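PDB 6GHS: TagI restriction endonuclease from Thermocrispum agreste, which probably cleaves DNA bearing modified cytosines such as 5-methylcytosine, combining a base-recognising SRA domain with an HNH nuclease domain. Local coordinates for residues 3-8 with 30-35; 49-54 with 63-68; 94-99 with 221-226; 129-134 with 150-155; 228-233 with 296-301. One frame throughout, in Å; residues are numbered along the deposited sequence.

Overall arrangement
Contacts 1, 2 and 4 all lie in the SRA domain, contact 5 lies in the HNH nuclease part, and contact 3 bridges the two. Contact 2 is buried and mainly apolar side-chain packing; contact 4, 11 Å away between centres, instead pairs backbones, and strands 64-68 and 145-153 are sheet neighbours. Contact 1 joins two partly buried loops and touches contact 2 through H31 and V50. Contacts 3, 4 and 5 are also partly buried, and all three touch the second subunit. Contact 3 combines an arginine-carbonyl grip with aliphatic packing, and its Q98 reaches H133 of contact 4. Strand 223-229 serves both contacts 3 and 5; the latter relies on an arginine-tyrosine stack.

Contact 1 of 5, residues 3-8 with 30-35; sequences YKRTFG and LHAHLQ
Y3 leaves its backbone with CB directed toward residues 30-35, and CG stands anti to the backbone N (chi1 -175°), which lays the ring flat over A32. CG lies 3.9 Å from A32 CA. Farther out, CD2 and CE2 meet the methyl group, with Y3 CE2 3.4 Å from A32 CB. This is a CH-pi contact: A32 CA sits 3.6 Å from the centroid of the Y3 ring and only 3° off its normal. At the tip, Y3 OH is hydrogen-bonded to D47, which also forms a salt bridge with R5 NH1, so one carboxylate fixes both. R5 NE is hydrogen-bonded to Q44. R5 bends at chi3 and brings NH1 to 4.0 Å from A32 CB, while Y3 CE2 lies over one face of its guanidinium. The A32 methyl also lies over the H33 ring, 3.8 Å above its plane. A32 thus packs by CA and methyl against the Y3 ring, joining the N-terminal loop to the loop between helix 22-28 and strand 38-41 in the SRA domain.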
# COMPACT_ATOMS: atom_id res chain seq x y z
N TYR A 3 -7.59 21.43 23.93
CA TYR A 3 -7.31 20.87 22.60
C TYR A 3 -7.61 19.37 22.55
O TYR A 3 -7.26 18.62 23.46
CB TYR A 3 -5.84 21.08 22.23
CG TYR A 3 -5.50 20.65 20.83
CD1 TYR A 3 -5.88 21.41 19.74
CD2 TYR A 3 -4.78 19.47 20.59
CE1 TYR A 3 -5.57 21.03 18.45
CE2 TYR A 3 -4.46 19.07 19.29
CZ TYR A 3 -4.85 19.86 18.22
OH TYR A 3 -4.56 19.53 16.92
N LYS A 4 -8.28 18.96 21.47
CA LYS A 4 -8.60 17.56 21.18
C LYS A 4 -7.83 17.19 19.89
O LYS A 4 -8.04 17.81 18.84
CB LYS A 4 -10.13 17.43 21.02
CG LYS A 4 -10.69 16.12 20.45
CD LYS A 4 -10.81 14.99 21.48
CE LYS A 4 -11.87 13.95 21.06
NZ LYS A 4 -11.71 13.43 19.68
N ARG A 5 -6.93 16.21 19.98
CA ARG A 5 -6.09 15.80 18.85
C ARG A 5 -6.91 15.03 17.85
O ARG A 5 -7.50 14.00 18.17
CB ARG A 5 -4.89 14.96 19.29
CG ARG A 5 -3.79 14.93 18.23
CD ARG A 5 -2.51 14.27 18.70
NE ARG A 5 -1.96 14.90 19.90
CZ ARG A 5 -1.34 16.08 19.94
NH1 ARG A 5 -1.17 16.81 18.84
NH2 ARG A 5 -0.89 16.54 21.10
N THR A 6 -6.94 15.53 16.62
CA THR A 6 -7.91 15.05 15.66
C THR A 6 -7.32 15.06 14.27
O THR A 6 -6.74 16.06 13.85
CB THR A 6 -9.22 15.87 15.75
OG1 THR A 6 -9.91 15.48 16.94
CG2 THR A 6 -10.14 15.63 14.55
N PHE A 7 -7.47 13.94 13.59
CA PHE A 7 -6.84 13.72 12.32
C PHE A 7 -7.84 13.98 11.22
O PHE A 7 -8.99 13.53 11.30
CB PHE A 7 -6.34 12.28 12.23
CG PHE A 7 -5.39 11.91 13.33
CD1 PHE A 7 -4.03 12.19 13.21
CD2 PHE A 7 -5.86 11.31 14.50
CE1 PHE A 7 -3.16 11.86 14.23
CE2 PHE A 7 -4.99 10.98 15.53
CZ PHE A 7 -3.64 11.25 15.39
N GLY A 8 -7.38 14.69 10.20
CA GLY A 8 -8.19 15.02 9.04
C GLY A 8 -8.51 16.50 9.05
O GLY A 8 -7.91 17.27 9.80
N LEU A 30 -6.45 23.65 14.85
CA LEU A 30 -5.59 23.13 13.78
C LEU A 30 -4.30 22.49 14.28
O LEU A 30 -3.84 21.51 13.71
CB LEU A 30 -5.23 24.24 12.79
CG LEU A 30 -6.23 24.32 11.64
CD1 LEU A 30 -7.54 24.89 12.14
CD2 LEU A 30 -5.67 25.15 10.50
N HIS A 31 -3.73 23.08 15.32
CA HIS A 31 -2.50 22.62 15.94
C HIS A 31 -2.75 22.58 17.43
O HIS A 31 -3.77 23.07 17.89
CB HIS A 31 -1.40 23.62 15.64
CG HIS A 31 -0.04 23.02 15.52
ND1 HIS A 31 0.85 22.97 16.56
CD2 HIS A 31 0.60 22.48 14.45
CE1 HIS A 31 1.98 22.41 16.15
NE2 HIS A 31 1.85 22.11 14.87
N ALA A 32 -1.84 22.00 18.20
CA ALA A 32 -2.00 21.92 19.64
C ALA A 32 -1.25 23.02 20.36
O ALA A 32 -1.57 23.33 21.50
CB ALA A 32 -1.52 20.57 20.14
N HIS A 33 -0.28 23.62 19.66
CA HIS A 33 0.85 24.30 20.29
C HIS A 33 1.03 25.69 19.72
O HIS A 33 0.57 25.97 18.61
CB HIS A 33 2.15 23.52 20.05
CG HIS A 33 2.15 22.15 20.63
ND1 HIS A 33 1.81 21.89 21.94
CD2 HIS A 33 2.46 20.95 20.08
CE1 HIS A 33 1.89 20.59 22.17
NE2 HIS A 33 2.29 20.00 21.06
N LEU A 34 1.75 26.52 20.47
CA LEU A 34 1.94 27.95 20.17
C LEU A 34 3.23 28.26 19.39
O LEU A 34 3.27 29.15 18.54
CB LEU A 34 1.90 28.74 21.50
CG LEU A 34 1.40 30.20 21.56
CD1 LEU A 34 0.09 30.41 20.82
CD2 LEU A 34 1.24 30.64 23.02
N GLN A 35 4.30 27.53 19.72
CA GLN A 35 5.60 27.66 19.08
C GLN A 35 5.96 26.37 18.37
O GLN A 35 6.27 26.39 17.18
CB GLN A 35 6.68 27.99 20.13
CG GLN A 35 8.16 27.84 19.73
CD GLN A 35 8.69 29.00 18.90
OE1 GLN A 35 8.02 29.52 18.01
NE2 GLN A 35 9.93 29.42 19.20

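Contact 2 of 5, residues 49-54 with 63-68; sequences IVLNGG and DEIIYT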
# COMPACT_ATOMS: atom_id res chain seq x y z
N ILE A 49 1.55 19.72 11.41
CA ILE A 49 2.84 20.38 11.46
C ILE A 49 2.70 21.79 10.93
O ILE A 49 1.86 22.05 10.08
CB ILE A 49 3.94 19.63 10.66
CG1 ILE A 49 3.60 19.49 9.17
CG2 ILE A 49 4.17 18.26 11.27
CD1 ILE A 49 4.81 19.22 8.30
N VAL A 50 3.55 22.68 11.44
CA VAL A 50 3.65 24.06 11.00
C VAL A 50 5.01 24.23 10.37
O VAL A 50 6.01 23.89 11.00
CB VAL A 50 3.51 25.03 12.18
CG1 VAL A 50 3.90 26.45 11.79
CG2 VAL A 50 2.09 24.96 12.72
N LEU A 51 5.03 24.78 9.16
CA LEU A 51 6.23 24.86 8.34
C LEU A 51 6.57 26.32 8.07
O LEU A 51 5.99 26.95 7.20
CB LEU A 51 6.00 24.08 7.05
CG LEU A 51 7.13 24.01 6.01
CD1 LEU A 51 8.52 23.78 6.61
CD2 LEU A 51 6.79 22.93 4.99
N ASN A 52 7.54 26.82 8.83
CA ASN A 52 7.92 28.23 8.84
C ASN A 52 9.46 28.31 8.90
O ASN A 52 10.02 28.94 9.80
CB ASN A 52 7.27 28.88 10.08
CG ASN A 52 7.27 30.40 10.04
OD1 ASN A 52 7.90 31.04 9.19
ND2 ASN A 52 6.53 31.00 10.97
N GLY A 53 10.12 27.66 7.93
CA GLY A 53 11.60 27.60 7.84
C GLY A 53 12.33 27.37 9.16
O GLY A 53 13.27 28.11 9.50
N GLY A 54 11.91 26.35 9.91
CA GLY A 54 12.45 26.03 11.23
C GLY A 54 13.88 25.50 11.22
O GLY A 54 14.65 25.80 12.13
N ASP A 63 3.84 19.91 -3.40
CA ASP A 63 3.22 18.59 -3.19
C ASP A 63 4.08 17.60 -2.42
O ASP A 63 3.55 16.64 -1.86
CB ASP A 63 2.82 17.96 -4.54
CG ASP A 63 1.50 18.50 -5.07
OD1 ASP A 63 0.75 19.18 -4.33
OD2 ASP A 63 1.21 18.21 -6.26
N GLU A 64 5.40 17.80 -2.42
CA GLU A 64 6.35 17.05 -1.59
C GLU A 64 6.97 17.99 -0.54
O GLU A 64 7.21 19.16 -0.83
CB GLU A 64 7.48 16.42 -2.43
CG GLU A 64 7.25 15.01 -2.97
CD GLU A 64 8.55 14.19 -3.06
OE1 GLU A 64 8.99 13.85 -4.19
OE2 GLU A 64 9.14 13.88 -2.01
N ILE A 65 7.22 17.47 0.66
CA ILE A 65 7.92 18.20 1.72
C ILE A 65 8.90 17.29 2.45
O ILE A 65 8.53 16.22 2.92
CB ILE A 65 6.98 18.74 2.81
CG1 ILE A 65 5.76 19.42 2.21
CG2 ILE A 65 7.73 19.73 3.70
CD1 ILE A 65 4.81 19.98 3.24
N ILE A 66 10.14 17.76 2.56
CA ILE A 66 11.12 17.17 3.46
C ILE A 66 11.07 18.01 4.73
O ILE A 66 11.61 19.12 4.74
CB ILE A 66 12.55 17.16 2.86
CG1 ILE A 66 12.55 16.64 1.43
CG2 ILE A 66 13.48 16.32 3.71
CD1 ILE A 66 11.75 15.37 1.22
N TYR A 67 10.41 17.50 5.77
CA TYR A 67 10.29 18.20 7.06
C TYR A 67 11.33 17.68 8.04
O TYR A 67 11.51 16.48 8.16
CB TYR A 67 8.89 18.00 7.65
CG TYR A 67 8.60 18.86 8.86
CD1 TYR A 67 8.55 20.25 8.76
CD2 TYR A 67 8.37 18.30 10.11
CE1 TYR A 67 8.28 21.06 9.86
CE2 TYR A 67 8.09 19.10 11.22
CZ TYR A 67 8.05 20.47 11.09
OH TYR A 67 7.79 21.28 12.17
N THR A 68 11.99 18.60 8.74
CA THR A 68 12.99 18.25 9.75
C THR A 68 12.38 18.36 11.14
O THR A 68 11.62 19.28 11.42
CB THR A 68 14.22 19.16 9.65
OG1 THR A 68 14.60 19.29 8.27
CG2 THR A 68 15.40 18.58 10.44
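Strands 49-51 and 64-68 pass at 9.2 Å with their directions 102° apart, too far apart and too steeply crossed for backbone pairing, so side chains fill the interval. I65 and Y67 both point toward strand 49-51, whereas I66 between them points away; the pair therefore forms two bumps with a hollow between. I49 meets Y67 tip to tip. Its CD1 comes over one face of the ring, 3.9 Å from the Y67 centroid and offset toward the rim at CG, a CH-pi contact. The other branch, I49 CG2, comes up on the same side, near the rim, 4.0 Å from Y67 CE2. L51 then enters the hollow with a forked end. Its CG is anti to the backbone N (chi1 -180°), and the two methyls part company: L51 CD1 touches the ring edge, 4.1 Å from Y67 CD1, while L51 CD2 meets the branch methyl of I65, 3.6 Å from I65 CG2. L51 CD2 also approaches I65 CD1, at 4.0 Å, so it straddles both arms of that isoleucine. L94 of helix 89-100 packs on both I49 and Y67, and L151 covers I49. Near-orthogonal strands of one curled sheet packed face to face in this way are consistent with the beta-barrel core of the SRA domain, a PUA-like fold.

Contact 3 of 5, residues 94-99 with 221-226; sequences LVRSQL and VGPYSQ
The guanidinium of R96 has L99 CD1 over one face, 4.1 Å above the plane and offset toward the rim, while its edge is turned to the backbone of P223, whose N and O both lie near its plane. The ring of Y224 likewise presents an edge, its CE1 lying 3.8 Å from L99 O. R96 grips a single atom end-on with two nitrogens: NH2 donates to P223 O at 2.8 Å and NH1 to the same P223 O at 3.1 Å. The bond from NH2 is the straighter, with an angle of 155° at the hydrogen. Two bends, at chi2 (55°) and chi3 (62°), turn the chain toward the C-terminal end of the helix and out to P223. NH1 has a second partner, E100, in a salt bridge that probably helps fix the guanidinium's rotation. Beside this polar edge the packing is aliphatic. V95 CG1 and V221 CG1 meet tip to tip at 3.5 Å, and L99 CD1 slides past V221 CG1 at 3.8 Å. L99 also lies obliquely against Y224, whose OH donates to Q226 OE1 at 2.9 Å, on a lone pair. Helix 89-100 of the SRA domain thereby docks on the start of strand 223-229 of the HNH domain; V95 backs onto H133 and F149 of the SRA sheet, Y224 packs on P251 of helix 251-258, and N259 of the second subunit covers L99.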
# COMPACT_ATOMS: atom_id res chain seq x y z
N LEU A 94 5.08 11.60 14.49
CA LEU A 94 5.16 11.65 13.04
C LEU A 94 5.45 10.30 12.39
O LEU A 94 4.98 10.03 11.30
CB LEU A 94 6.19 12.68 12.58
CG LEU A 94 5.68 14.08 12.28
CD1 LEU A 94 6.88 14.97 12.02
CD2 LEU A 94 4.75 14.07 11.08
N VAL A 95 6.25 9.46 13.05
CA VAL A 95 6.51 8.12 12.52
C VAL A 95 5.26 7.26 12.68
O VAL A 95 4.91 6.48 11.81
CB VAL A 95 7.68 7.41 13.23
CG1 VAL A 95 7.86 5.99 12.68
CG2 VAL A 95 8.97 8.21 13.08
N ARG A 96 4.61 7.40 13.83
CA ARG A 96 3.39 6.68 14.12
C ARG A 96 2.29 7.09 13.14
O ARG A 96 1.45 6.29 12.82
CB ARG A 96 2.99 6.93 15.57
CG ARG A 96 1.71 6.28 16.05
CD ARG A 96 1.67 4.78 15.84
NE ARG A 96 2.71 4.05 16.57
CZ ARG A 96 3.00 2.75 16.37
NH1 ARG A 96 2.33 2.03 15.46
NH2 ARG A 96 3.96 2.17 17.08
N SER A 97 2.30 8.34 12.67
CA SER A 97 1.36 8.75 11.62
C SER A 97 1.64 8.03 10.31
O SER A 97 0.72 7.57 9.65
CB SER A 97 1.40 10.26 11.39
OG SER A 97 0.57 10.93 12.31
N GLN A 98 2.92 7.95 9.96
CA GLN A 98 3.38 7.24 8.78
C GLN A 98 2.93 5.78 8.82
O GLN A 98 2.34 5.29 7.86
CB GLN A 98 4.91 7.31 8.69
CG GLN A 98 5.52 6.75 7.42
CD GLN A 98 6.77 5.92 7.68
OE1 GLN A 98 7.85 6.45 7.97
NE2 GLN A 98 6.63 4.60 7.56
N LEU A 99 3.16 5.11 9.94
CA LEU A 99 2.81 3.69 10.07
C LEU A 99 1.30 3.40 10.07
O LEU A 99 0.85 2.45 9.42
CB LEU A 99 3.43 3.09 11.32
CG LEU A 99 4.96 3.07 11.37
CD1 LEU A 99 5.39 2.44 12.69
CD2 LEU A 99 5.60 2.36 10.19
N VAL A 221 10.26 3.11 16.04
CA VAL A 221 9.43 3.84 16.98
C VAL A 221 8.66 2.96 17.96
O VAL A 221 8.26 3.43 19.02
CB VAL A 221 8.47 4.82 16.25
CG1 VAL A 221 7.32 4.10 15.57
CG2 VAL A 221 7.93 5.87 17.22
N GLY A 222 8.43 1.69 17.62
CA GLY A 222 7.63 0.82 18.46
C GLY A 222 6.98 -0.31 17.70
O GLY A 222 7.52 -0.70 16.68
N PRO A 223 5.83 -0.85 18.20
CA PRO A 223 5.12 -1.98 17.58
C PRO A 223 4.36 -1.59 16.33
O PRO A 223 3.94 -0.45 16.21
CB PRO A 223 4.10 -2.40 18.66
CG PRO A 223 4.42 -1.62 19.88
CD PRO A 223 5.12 -0.39 19.42
N TYR A 224 4.16 -2.56 15.44
CA TYR A 224 3.51 -2.33 14.16
C TYR A 224 2.58 -3.48 13.76
O TYR A 224 2.94 -4.65 13.86
CB TYR A 224 4.56 -2.17 13.07
CG TYR A 224 3.93 -2.05 11.71
CD1 TYR A 224 3.40 -0.84 11.29
CD2 TYR A 224 3.81 -3.15 10.88
CE1 TYR A 224 2.79 -0.72 10.06
CE2 TYR A 224 3.19 -3.03 9.65
CZ TYR A 224 2.69 -1.81 9.25
OH TYR A 224 2.07 -1.68 8.04
N SER A 225 1.40 -3.16 13.25
CA SER A 225 0.50 -4.18 12.73
C SER A 225 -0.43 -3.58 11.69
O SER A 225 -0.35 -2.38 11.39
CB SER A 225 -0.30 -4.83 13.86
OG SER A 225 -1.24 -3.93 14.44
N GLN A 226 -1.29 -4.41 11.12
CA GLN A 226 -2.25 -3.99 10.13
C GLN A 226 -3.66 -4.39 10.56
O GLN A 226 -3.89 -5.49 11.04
CB GLN A 226 -1.89 -4.57 8.75
CG GLN A 226 -1.09 -3.62 7.85
CD GLN A 226 -0.20 -4.33 6.83
OE1 GLN A 226 0.97 -3.97 6.66
NE2 GLN A 226 -0.74 -5.34 6.16

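Contact 4 of 5, residues 129-134 with 150-155; sequences KVVAHW and QLVKIY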
# COMPACT_ATOMS: atom_id res chain seq x y z
N LYS A 129 0.34 13.08 3.61
CA LYS A 129 0.57 11.72 4.08
C LYS A 129 2.06 11.65 4.38
O LYS A 129 2.85 12.20 3.63
CB LYS A 129 0.22 10.75 2.95
CG LYS A 129 0.41 9.26 3.20
CD LYS A 129 0.25 8.50 1.87
CE LYS A 129 0.40 6.99 1.98
NZ LYS A 129 -0.74 6.36 2.71
N VAL A 130 2.43 11.02 5.48
CA VAL A 130 3.85 10.81 5.80
C VAL A 130 4.22 9.47 5.17
O VAL A 130 3.54 8.46 5.39
CB VAL A 130 4.11 10.77 7.32
CG1 VAL A 130 5.60 10.72 7.60
CG2 VAL A 130 3.47 11.98 8.00
N VAL A 131 5.30 9.46 4.39
CA VAL A 131 5.66 8.30 3.59
C VAL A 131 6.90 7.57 4.10
O VAL A 131 6.93 6.34 4.15
CB VAL A 131 5.81 8.69 2.11
CG1 VAL A 131 6.43 7.56 1.29
CG2 VAL A 131 4.46 9.10 1.54
N ALA A 132 7.94 8.32 4.47
CA ALA A 132 9.16 7.72 5.01
C ALA A 132 9.81 8.64 6.00
O ALA A 132 9.48 9.82 6.06
CB ALA A 132 10.12 7.42 3.88
N HIS A 133 10.75 8.09 6.77
CA HIS A 133 11.57 8.88 7.67
C HIS A 133 13.00 8.36 7.76
O HIS A 133 13.26 7.20 7.52
CB HIS A 133 10.96 8.90 9.06
CG HIS A 133 11.00 7.58 9.75
ND1 HIS A 133 9.94 6.71 9.75
CD2 HIS A 133 12.00 6.96 10.43
CE1 HIS A 133 10.26 5.62 10.43
NE2 HIS A 133 11.51 5.75 10.85
N TRP A 134 13.92 9.24 8.13
CA TRP A 134 15.32 8.87 8.24
C TRP A 134 16.05 9.86 9.12
O TRP A 134 15.46 10.84 9.58
CB TRP A 134 15.97 8.87 6.85
CG TRP A 134 15.84 10.18 6.19
CD1 TRP A 134 16.71 11.24 6.26
CD2 TRP A 134 14.76 10.61 5.37
NE1 TRP A 134 16.23 12.29 5.53
CE2 TRP A 134 15.04 11.94 4.97
CE3 TRP A 134 13.57 10.00 4.93
CZ2 TRP A 134 14.18 12.66 4.15
CZ3 TRP A 134 12.72 10.72 4.12
CH2 TRP A 134 13.03 12.04 3.74
N GLN A 150 9.37 12.56 4.91
CA GLN A 150 8.87 12.87 3.58
C GLN A 150 7.33 12.92 3.62
O GLN A 150 6.69 11.93 3.99
CB GLN A 150 9.34 11.81 2.60
CG GLN A 150 9.15 12.21 1.15
CD GLN A 150 9.51 11.10 0.19
OE1 GLN A 150 9.38 9.92 0.52
NE2 GLN A 150 9.95 11.47 -1.00
N LEU A 151 6.76 14.07 3.25
CA LEU A 151 5.30 14.25 3.21
C LEU A 151 4.81 14.52 1.79
O LEU A 151 5.43 15.28 1.05
CB LEU A 151 4.86 15.38 4.15
CG LEU A 151 5.03 15.06 5.64
CD1 LEU A 151 6.43 15.39 6.12
CD2 LEU A 151 4.02 15.80 6.50
N VAL A 152 3.71 13.87 1.42
CA VAL A 152 3.13 13.92 0.07
C VAL A 152 1.67 14.34 0.18
O VAL A 152 0.94 13.82 1.04
CB VAL A 152 3.16 12.53 -0.62
CG1 VAL A 152 2.42 12.57 -1.96
CG2 VAL A 152 4.59 12.05 -0.81
N LYS A 153 1.23 15.24 -0.68
CA LYS A 153 -0.13 15.72 -0.58
C LYS A 153 -1.14 14.65 -0.94
O LYS A 153 -1.04 13.99 -1.97
CB LYS A 153 -0.38 16.95 -1.45
CG LYS A 153 -1.79 17.49 -1.24
CD LYS A 153 -1.86 18.96 -1.51
CE LYS A 153 -3.22 19.50 -1.12
NZ LYS A 153 -3.20 20.96 -1.38
N ILE A 154 -2.11 14.49 -0.05
CA ILE A 154 -3.26 13.66 -0.29
C ILE A 154 -4.21 14.46 -1.16
O ILE A 154 -4.68 15.51 -0.73
CB ILE A 154 -3.92 13.29 1.04
CG1 ILE A 154 -3.01 12.33 1.79
CG2 ILE A 154 -5.29 12.67 0.82
CD1 ILE A 154 -3.27 12.32 3.28
N TYR A 155 -4.46 13.98 -2.38
CA TYR A 155 -5.44 14.59 -3.28
C TYR A 155 -6.79 13.88 -3.24
O TYR A 155 -7.83 14.54 -3.21
CB TYR A 155 -4.89 14.68 -4.71
CG TYR A 155 -4.08 15.94 -4.92
CD1 TYR A 155 -4.66 17.20 -4.70
CD2 TYR A 155 -2.74 15.88 -5.32
CE1 TYR A 155 -3.93 18.36 -4.87
CE2 TYR A 155 -1.99 17.05 -5.50
CZ TYR A 155 -2.59 18.29 -5.27
OH TYR A 155 -1.89 19.46 -5.44
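W134 holds CG in the crowded position between backbone N and carbonyl carbon (chi1 58°), and Q150 carries CG anti to its N (chi1 -166°); together these set the indole edge against the glutamine's CB. The frame is a beta hairpin of the SRA domain, strands 122-137 and 145-153 running antiparallel. K129 and V152 are a hydrogen-bonded pair: K129 N donates to V152 O at 2.7 Å, and V152 N returns a bond to K129 O at 2.9 Å, both nearly straight. V130 and L151 follow as a non-hydrogen-bonded pair, their side chains lying side by side with V130 CG2 4.1 Å from L151 CD2, on the face where V130 meets L94 and Q98 of helix 89-100. Beyond them the register slips. V131 and A132 both stand opposite Q150: V131 N donates to Q150 O at 2.9 Å, and Q150 N donates to A132 O at 3.0 Å. With these two bonds and V131 psi at -44°, the pattern is that of a classic beta bulge. It puts V131 on the same face as Q150 and V152, where V131 CG2 touches V152 CG2 at 3.8 Å. The amide of Q150 is held by E64 and the indole nitrogen of W134 by Q148, while H237 of the second subunit meets W134 edge-to-face. W134 CZ3 stops 3.9 Å from Q150 CB, near the indole plane.

Contact 5 of 5, residues 228-233 with 296-301; sequences AHIRPL and RYHRSQ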
# COMPACT_ATOMS: atom_id res chain seq x y z
N ALA A 228 -7.18 -5.45 9.37
CA ALA A 228 -7.65 -6.18 8.21
C ALA A 228 -9.14 -6.46 8.37
O ALA A 228 -9.54 -7.22 9.25
CB ALA A 228 -6.87 -7.48 8.07
N HIS A 229 -9.95 -5.84 7.51
CA HIS A 229 -11.37 -6.11 7.49
C HIS A 229 -11.62 -7.53 7.04
O HIS A 229 -10.92 -8.05 6.19
CB HIS A 229 -12.10 -5.15 6.56
CG HIS A 229 -12.19 -3.75 7.07
ND1 HIS A 229 -11.31 -2.76 6.67
CD2 HIS A 229 -13.05 -3.17 7.93
CE1 HIS A 229 -11.63 -1.63 7.27
NE2 HIS A 229 -12.69 -1.84 8.04
N ILE A 230 -12.65 -8.14 7.62
CA ILE A 230 -12.94 -9.55 7.40
C ILE A 230 -13.84 -9.64 6.17
O ILE A 230 -13.49 -10.28 5.18
CB ILE A 230 -13.59 -10.19 8.65
CG1 ILE A 230 -12.69 -9.95 9.88
CG2 ILE A 230 -13.80 -11.67 8.45
CD1 ILE A 230 -13.20 -10.53 11.18
N ARG A 231 -14.99 -8.97 6.24
CA ARG A 231 -15.85 -8.79 5.06
C ARG A 231 -15.49 -7.46 4.41
O ARG A 231 -15.72 -6.41 5.02
CB ARG A 231 -17.31 -8.77 5.46
CG ARG A 231 -18.25 -8.47 4.31
CD ARG A 231 -19.68 -8.42 4.78
NE ARG A 231 -20.60 -8.34 3.66
CZ ARG A 231 -21.91 -8.53 3.73
NH1 ARG A 231 -22.50 -8.81 4.89
NH2 ARG A 231 -22.64 -8.45 2.62
N PRO A 232 -14.96 -7.48 3.17
CA PRO A 232 -14.39 -6.25 2.61
C PRO A 232 -15.38 -5.09 2.49
O PRO A 232 -16.58 -5.31 2.44
CB PRO A 232 -13.89 -6.67 1.22
CG PRO A 232 -13.84 -8.15 1.25
CD PRO A 232 -14.90 -8.59 2.21
N LEU A 233 -14.84 -3.88 2.44
CA LEU A 233 -15.65 -2.68 2.32
C LEU A 233 -16.03 -2.45 0.86
O LEU A 233 -15.44 -3.05 -0.04
CB LEU A 233 -14.88 -1.48 2.86
CG LEU A 233 -14.31 -1.57 4.28
CD1 LEU A 233 -13.53 -0.31 4.61
CD2 LEU A 233 -15.43 -1.78 5.30
N ARG A 296 -18.18 -15.97 8.19
CA ARG A 296 -18.84 -16.81 7.19
C ARG A 296 -18.76 -16.23 5.79
O ARG A 296 -18.55 -16.98 4.84
CB ARG A 296 -20.32 -17.04 7.54
CG ARG A 296 -20.56 -18.25 8.43
CD ARG A 296 -21.95 -18.20 9.05
NE ARG A 296 -21.95 -18.97 10.29
CZ ARG A 296 -22.55 -18.60 11.43
NH1 ARG A 296 -23.22 -17.45 11.53
NH2 ARG A 296 -22.46 -19.40 12.48
N TYR A 297 -18.95 -14.92 5.67
CA TYR A 297 -18.89 -14.22 4.36
C TYR A 297 -17.52 -14.35 3.71
O TYR A 297 -17.41 -14.67 2.53
CB TYR A 297 -19.25 -12.73 4.49
CG TYR A 297 -19.45 -12.04 3.17
CD1 TYR A 297 -18.36 -11.64 2.40
CD2 TYR A 297 -20.74 -11.80 2.66
CE1 TYR A 297 -18.52 -11.01 1.16
CE2 TYR A 297 -20.92 -11.18 1.42
CZ TYR A 297 -19.81 -10.78 0.68
OH TYR A 297 -19.96 -10.16 -0.54
N HIS A 298 -16.48 -14.09 4.49
CA HIS A 298 -15.10 -14.21 4.03
C HIS A 298 -14.77 -15.62 3.58
O HIS A 298 -14.16 -15.80 2.55
CB HIS A 298 -14.13 -13.79 5.13
CG HIS A 298 -12.69 -13.99 4.79
ND1 HIS A 298 -12.00 -15.13 5.14
CD2 HIS A 298 -11.80 -13.19 4.15
CE1 HIS A 298 -10.75 -15.02 4.72
NE2 HIS A 298 -10.61 -13.86 4.12
N ARG A 299 -15.17 -16.60 4.39
CA ARG A 299 -15.01 -18.02 4.05
C ARG A 299 -15.67 -18.33 2.69
O ARG A 299 -15.15 -19.12 1.90
CB ARG A 299 -15.63 -18.88 5.16
CG ARG A 299 -15.04 -20.28 5.26
CD ARG A 299 -15.91 -21.17 6.13
NE ARG A 299 -15.98 -20.68 7.51
CZ ARG A 299 -17.08 -20.63 8.27
NH1 ARG A 299 -18.27 -21.01 7.82
NH2 ARG A 299 -16.98 -20.16 9.50
N SER A 300 -16.80 -17.68 2.44
CA SER A 300 -17.58 -17.89 1.24
C SER A 300 -17.05 -17.21 -0.02
O SER A 300 -17.70 -17.29 -1.05
CB SER A 300 -19.05 -17.49 1.50
OG SER A 300 -19.69 -18.46 2.33
N GLN A 301 -15.90 -16.54 0.06
CA GLN A 301 -15.19 -16.02 -1.13
C GLN A 301 -14.21 -17.03 -1.73
O GLN A 301 -13.62 -16.75 -2.78
CB GLN A 301 -14.38 -14.77 -0.80
CG GLN A 301 -15.14 -13.57 -0.26
CD GLN A 301 -14.19 -12.43 0.06
OE1 GLN A 301 -13.30 -12.57 0.90
NE2 GLN A 301 -14.34 -11.30 -0.65
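R296 O of helix 292-299 is gripped twice by one residue: S300 N and S300 OG each donate to it at 3.1 Å, the hydroxyl from above the carbonyl plane. These bonds close the last helical turn, which includes Y297 and H298; Q301 follows it. R231 runs extended across one face of the Y297 ring. Its guanidinium lies flat there, planes 19° apart and centres 4.1 Å apart, an off-centre cation-pi stack in which R231 NH2 is 3.4 Å from Y297 CE2. Nearer the backbone, R231 CG adds a CH-pi contact, 4.0 Å from the Y297 centroid. Residues 228-229 end strand 223-229, which pairs with strand 246-249 ahead of helix 251-258, consistent with the beta-beta-alpha arrangement of HNH nucleases. H298 ties the C-terminal helix to that unit, its ring stacked on F257 and its NE2 bonded to F257 O. I230 and H298 cross at about a right angle, with I230 CG2 4.0 Å from H298 CB, and Q301 NE2 meets P232 CG tip to tip at 3.7 Å.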